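Local coordinates for nickel ABC transporter (Nickel-binding protein) (Bacillus halodurans, PDB 3T66) that probably serves as the solute-binding component of an ABC transporter, named for nickel, and may take part in peptide transport, at residues I41-V46 / T159-L164; T80-K85 / H155-G160. All coordinates share one frame; numbering follows the deposited sequence.

Contact 1: I41-V46 / T159-L164; sequences ITETLV and TGPFAL
Glu43 and Thr159 carry the side-chain half of this contact, their groups crossing at a slant. The glutamate starts toward the 159-164 segment, with CG anti to its own carbonyl carbon (chi1 -55°), and runs extended from there, bringing its carboxylate over the run Thr159-Gly160-Pro161. One branch, Glu43 OE1, accepts a hydrogen bond from Thr159 OG1 at 2.5 Å, a length not to be pressed at this resolution. The threonine hydroxyl meets it because OG1 stands between backbone N and carbonyl carbon (chi1 68°). The other branch turns toward the proline ring, Glu43 OE2 lying 3.8 Å from Pro161 CD. Two residues earlier the backbones take over. Gly160 N donates to Ile41 O at 2.7 Å, approaching from above the plane of that carbonyl. Here the chains pass closely, with Ile41 CA 4.3 Å from Gly160 CA, and a side chain on the glycine would probably run into the carbonyl carbon of Ile41. Ile41 CA in turn points its hydrogen at Phe162 O, 3.3 Å away and nearly straight. The isoleucine side chain heads away from the segment, passing beside that oxygen (Ile41 CG1 to Phe162 O 3.8 Å), and packs on Leu175 of strand 172-177, which Phe162 also touches. All the touching residues are buried, and the carboxylate has further polar partners: Tyr181 OH at OE2 and Trp182 NE1 at OE1, beside Thr159. Three neutral partners around one buried carboxylate would probably offset the cost of burying its charge; through Thr159 it ties the 41-46 loop to the residues just before strand 162-168.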
loop_
_atom_site.group_PDB
_atom_site.type_symbol
_atom_site.label_atom_id
_atom_site.label_comp_id
_atom_site.label_asym_id
_atom_site.label_seq_id
_atom_site.Cartn_x
_atom_site.Cartn_y
_atom_site.Cartn_z
ATOM N N ILE A 41 1.840 19.788 -5.422
ATOM C CA ILE A 41 1.233 20.650 -6.431
ATOM C C ILE A 41 -0.287 20.478 -6.407
ATOM O O ILE A 41 -1.072 21.424 -6.655
ATOM C CB ILE A 41 1.753 20.307 -7.851
ATOM C CG1 ILE A 41 3.257 20.531 -7.916
ATOM C CG2 ILE A 41 1.095 21.160 -8.873
ATOM C CD1 ILE A 41 3.983 19.587 -8.782
ATOM N N THR A 42 -0.676 19.264 -6.055
ATOM C CA THR A 42 -1.920 18.697 -6.492
ATOM C C THR A 42 -2.484 17.845 -5.365
ATOM O O THR A 42 -1.708 17.300 -4.569
ATOM C CB THR A 42 -1.613 17.896 -7.805
ATOM O OG1 THR A 42 -2.142 18.601 -8.931
ATOM C CG2 THR A 42 -2.181 16.481 -7.808
ATOM N N GLU A 43 -3.815 17.760 -5.286
ATOM C CA GLU A 43 -4.533 17.059 -4.207
ATOM C C GLU A 43 -5.799 16.351 -4.681
ATOM O O GLU A 43 -6.248 16.550 -5.796
ATOM C CB GLU A 43 -4.938 18.070 -3.152
ATOM C CG GLU A 43 -3.783 18.868 -2.642
ATOM C CD GLU A 43 -4.202 20.070 -1.831
ATOM O OE1 GLU A 43 -5.200 20.725 -2.202
ATOM O OE2 GLU A 43 -3.535 20.369 -0.815
ATOM N N THR A 44 -6.438 15.579 -3.821
ATOM C CA THR A 44 -7.499 14.701 -4.302
ATOM C C THR A 44 -8.763 15.087 -3.590
ATOM O O THR A 44 -8.687 15.856 -2.637
ATOM C CB THR A 44 -7.150 13.244 -3.968
ATOM O OG1 THR A 44 -6.742 13.203 -2.602
ATOM C CG2 THR A 44 -5.992 12.697 -4.892
ATOM N N LEU A 45 -9.912 14.570 -4.009
ATOM C CA LEU A 45 -11.155 14.868 -3.304
ATOM C C LEU A 45 -11.181 14.298 -1.889
ATOM O O LEU A 45 -11.855 14.787 -0.962
ATOM C CB LEU A 45 -12.361 14.348 -4.076
ATOM C CG LEU A 45 -12.587 14.813 -5.527
ATOM C CD1 LEU A 45 -13.796 14.163 -6.206
ATOM C CD2 LEU A 45 -12.751 16.286 -5.589
ATOM N N VAL A 46 -10.398 13.268 -1.696
ATOM C CA VAL A 46 -10.552 12.485 -0.514
ATOM C C VAL A 46 -9.191 11.935 -0.236
ATOM O O VAL A 46 -8.438 11.809 -1.159
ATOM C CB VAL A 46 -11.624 11.473 -0.818
ATOM C CG1 VAL A 46 -11.219 10.140 -0.480
ATOM C CG2 VAL A 46 -12.851 11.854 -0.076
ATOM N N THR A 159 -4.317 22.488 -6.585
ATOM C CA THR A 159 -4.682 23.183 -5.380
ATOM C C THR A 159 -3.651 23.028 -4.265
ATOM O O THR A 159 -3.856 23.493 -3.142
ATOM C CB THR A 159 -6.051 22.743 -4.908
ATOM O OG1 THR A 159 -5.952 21.395 -4.476
ATOM C CG2 THR A 159 -7.035 22.801 -6.044
ATOM N N GLY A 160 -2.524 22.404 -4.569
ATOM C CA GLY A 160 -1.494 22.227 -3.536
ATOM C C GLY A 160 -0.926 23.521 -2.964
ATOM O O GLY A 160 -0.986 24.598 -3.577
ATOM N N PRO A 161 -0.349 23.416 -1.782
ATOM C CA PRO A 161 0.474 24.425 -1.168
ATOM C C PRO A 161 1.749 24.777 -1.978
ATOM O O PRO A 161 2.470 25.706 -1.595
ATOM C CB PRO A 161 0.926 23.714 0.107
ATOM C CG PRO A 161 1.090 22.308 -0.336
ATOM C CD PRO A 161 -0.222 22.137 -1.079
ATOM N N PHE A 162 2.083 24.057 -3.040
ATOM C CA PHE A 162 3.263 24.507 -3.821
ATOM C C PHE A 162 2.947 24.606 -5.258
ATOM O O PHE A 162 2.466 23.663 -5.862
ATOM C CB PHE A 162 4.545 23.670 -3.583
ATOM C CG PHE A 162 5.042 23.816 -2.228
ATOM C CD1 PHE A 162 5.706 24.950 -1.860
ATOM C CD2 PHE A 162 4.717 22.908 -1.272
ATOM C CE1 PHE A 162 6.093 25.150 -0.558
ATOM C CE2 PHE A 162 5.095 23.081 0.050
ATOM C CZ PHE A 162 5.778 24.203 0.412
ATOM N N ALA A 163 3.180 25.762 -5.821
ATOM C CA ALA A 163 2.991 25.847 -7.230
ATOM C C ALA A 163 4.318 25.546 -7.949
ATOM O O ALA A 163 5.410 25.692 -7.401
ATOM C CB ALA A 163 2.421 27.189 -7.632
ATOM N N LEU A 164 4.180 25.126 -9.202
ATOM C CA LEU A 164 5.294 24.703 -10.001
ATOM C C LEU A 164 6.001 25.917 -10.575
ATOM O O LEU A 164 5.367 26.765 -11.157
ATOM C CB LEU A 164 4.765 23.797 -11.096
ATOM C CG LEU A 164 5.794 23.236 -12.058
ATOM C CD1 LEU A 164 6.892 22.481 -11.346
ATOM C CD2 LEU A 164 4.983 22.304 -12.920
#

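Contact 2: T80-K85 / H155-G160; sequences TFQNGK and HPVGTG
The CG1 methyl of Val157, anti to its backbone N, packs against the 80-85 turn 3.8 Å from Asn83 CG and also touches Phe81 CB. Asn83 itself makes an Asx turn, OD1 accepting from Lys85 N, just past the type I turn that runs from Phe81 to Gly84, while its ND2 reaches Asp146 and Glu149. Gly158 follows, with its CA at the edge of the Phe81 ring, in plane. Its N-H bonds to Gln82 OE1, Gly158 N lying 2.8 Å away and above the plane of the carboxamide, and Gly158 O, whose place is less sure, accepts from Gln82 N at 3.0 Å. Next, Thr159 lays its methyl CG2 obliquely against the ring, 3.8 Å from Phe81 CD1, its hydroxyl being turned to Glu43. Gly160 ends the row: its O receives Gln82 NE2 at 2.8 Å, the amide bending back to it through a chain kinked at chi2 (130°). The carboxamide thus spans Gly158 to Gly160, using its oxygen at one end and its nitrogen at the other. Replacing Gln82 by an alanine would probably leave Gly158 N and Gly160 O without these partners and open a gap between the two segments. The turn lies between strand 70-75 and helix 89-100, and its partner leads into strand 162-168, where Gln82 also touches Ala163 and Pro156 touches Leu164.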
loop_
_atom_site.group_PDB
_atom_site.type_symbol
_atom_site.label_atom_id
_atom_site.label_comp_id
_atom_site.label_asym_id
_atom_site.label_seq_id
_atom_site.Cartn_x
_atom_site.Cartn_y
_atom_site.Cartn_z
ATOM N N THR A 80 -9.168 27.444 -3.899
ATOM C CA THR A 80 -8.781 28.027 -5.160
ATOM C C THR A 80 -7.550 27.333 -5.707
ATOM O O THR A 80 -6.645 26.947 -4.935
ATOM C CB THR A 80 -8.375 29.532 -5.033
ATOM O OG1 THR A 80 -7.186 29.663 -4.220
ATOM C CG2 THR A 80 -9.542 30.433 -4.496
ATOM N N PHE A 81 -7.489 27.221 -7.035
ATOM C CA PHE A 81 -6.268 26.783 -7.720
ATOM C C PHE A 81 -5.142 27.799 -7.567
ATOM O O PHE A 81 -5.359 28.957 -7.301
ATOM C CB PHE A 81 -6.497 26.506 -9.215
ATOM C CG PHE A 81 -7.523 25.445 -9.487
ATOM C CD1 PHE A 81 -7.156 24.111 -9.593
ATOM C CD2 PHE A 81 -8.876 25.777 -9.638
ATOM C CE1 PHE A 81 -8.129 23.118 -9.826
ATOM C CE2 PHE A 81 -9.850 24.789 -9.868
ATOM C CZ PHE A 81 -9.480 23.474 -9.936
ATOM N N GLN A 82 -3.920 27.319 -7.725
ATOM C CA GLN A 82 -2.724 28.124 -7.681
ATOM C C GLN A 82 -2.807 29.330 -8.597
ATOM O O GLN A 82 -2.179 30.370 -8.349
ATOM C CB GLN A 82 -1.532 27.261 -8.067
ATOM C CG GLN A 82 -0.987 26.414 -6.922
ATOM C CD GLN A 82 -0.828 24.976 -7.296
ATOM O OE1 GLN A 82 -1.013 24.620 -8.443
ATOM N NE2 GLN A 82 -0.526 24.127 -6.314
ATOM N N ASN A 83 -3.581 29.218 -9.665
ATOM C CA ASN A 83 -3.669 30.342 -10.573
ATOM C C ASN A 83 -4.736 31.312 -10.101
ATOM O O ASN A 83 -4.899 32.329 -10.701
ATOM C CB ASN A 83 -3.936 29.877 -12.003
ATOM C CG ASN A 83 -5.341 29.336 -12.183
ATOM O OD1 ASN A 83 -6.160 29.397 -11.259
ATOM N ND2 ASN A 83 -5.621 28.784 -13.359
ATOM N N GLY A 84 -5.464 31.000 -9.034
ATOM C CA GLY A 84 -6.460 31.913 -8.492
ATOM C C GLY A 84 -7.912 31.532 -8.763
ATOM O O GLY A 84 -8.785 31.884 -7.974
ATOM N N LYS A 85 -8.192 30.814 -9.856
ATOM C CA LYS A 85 -9.580 30.492 -10.236
ATOM C C LYS A 85 -10.283 29.704 -9.116
ATOM O O LYS A 85 -9.623 28.936 -8.373
ATOM C CB LYS A 85 -9.651 29.746 -11.577
ATOM N N HIS A 155 3.479 21.665 -16.552
ATOM C CA HIS A 155 2.924 22.761 -15.780
ATOM C C HIS A 155 1.487 22.507 -15.335
ATOM O O HIS A 155 0.559 23.129 -15.844
ATOM C CB HIS A 155 3.002 24.055 -16.579
ATOM C CG HIS A 155 3.227 25.264 -15.732
ATOM N ND1 HIS A 155 2.391 25.606 -14.690
ATOM C CD2 HIS A 155 4.190 26.219 -15.774
ATOM C CE1 HIS A 155 2.828 26.719 -14.123
ATOM N NE2 HIS A 155 3.921 27.106 -14.758
ATOM N N PRO A 156 1.304 21.579 -14.390
ATOM C CA PRO A 156 -0.008 21.318 -13.792
ATOM C C PRO A 156 -0.478 22.380 -12.770
ATOM O O PRO A 156 0.247 22.780 -11.870
ATOM C CB PRO A 156 0.179 19.944 -13.118
ATOM C CG PRO A 156 1.646 19.757 -12.959
ATOM C CD PRO A 156 2.327 20.576 -14.008
ATOM N N VAL A 157 -1.703 22.854 -12.897
ATOM C CA VAL A 157 -2.139 23.860 -11.941
ATOM C C VAL A 157 -3.194 23.300 -11.047
ATOM O O VAL A 157 -4.332 23.112 -11.468
ATOM C CB VAL A 157 -2.527 25.194 -12.614
ATOM C CG1 VAL A 157 -3.537 25.974 -11.768
ATOM C CG2 VAL A 157 -1.270 26.002 -12.762
ATOM N N GLY A 158 -2.787 23.007 -9.820
ATOM C CA GLY A 158 -3.648 22.332 -8.871
ATOM C C GLY A 158 -3.876 23.152 -7.639
ATOM O O GLY A 158 -3.630 24.357 -7.629
ATOM N N THR A 159 -4.317 22.488 -6.585
ATOM C CA THR A 159 -4.682 23.183 -5.380
ATOM C C THR A 159 -3.651 23.028 -4.265
ATOM O O THR A 159 -3.856 23.493 -3.142
ATOM C CB THR A 159 -6.051 22.743 -4.908
ATOM O OG1 THR A 159 -5.952 21.395 -4.476
ATOM C CG2 THR A 159 -7.035 22.801 -6.044
ATOM N N GLY A 160 -2.524 22.404 -4.569
ATOM C CA GLY A 160 -1.494 22.227 -3.536
ATOM C C GLY A 160 -0.926 23.521 -2.964
ATOM O O GLY A 160 -0.986 24.598 -3.577
#

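In the fold
Contacts 1 and 2 lie with centres about 7 Å apart and end on one stretch of chain: Thr159 and Gly160, just before strand 162-168, belong to both. Along the sequence the loop 41-46, after helix 35-38, comes first, then the turn 80-85, and both converge on 155-164. A probable hydrogen bond from Gln82 NE2 to Ile41 O (2.8 Å) joins the two partner loops directly, and Ile41 CG2 packs on Pro156 O. Three sequence-distant loops are therefore knitted together at the entry to this strand, which pairs with strand 172-177. The bound calcium ion is about 11 Å from the side chain of Phe162 and about 12 Å from that of Gln82, too far for either to bind it directly.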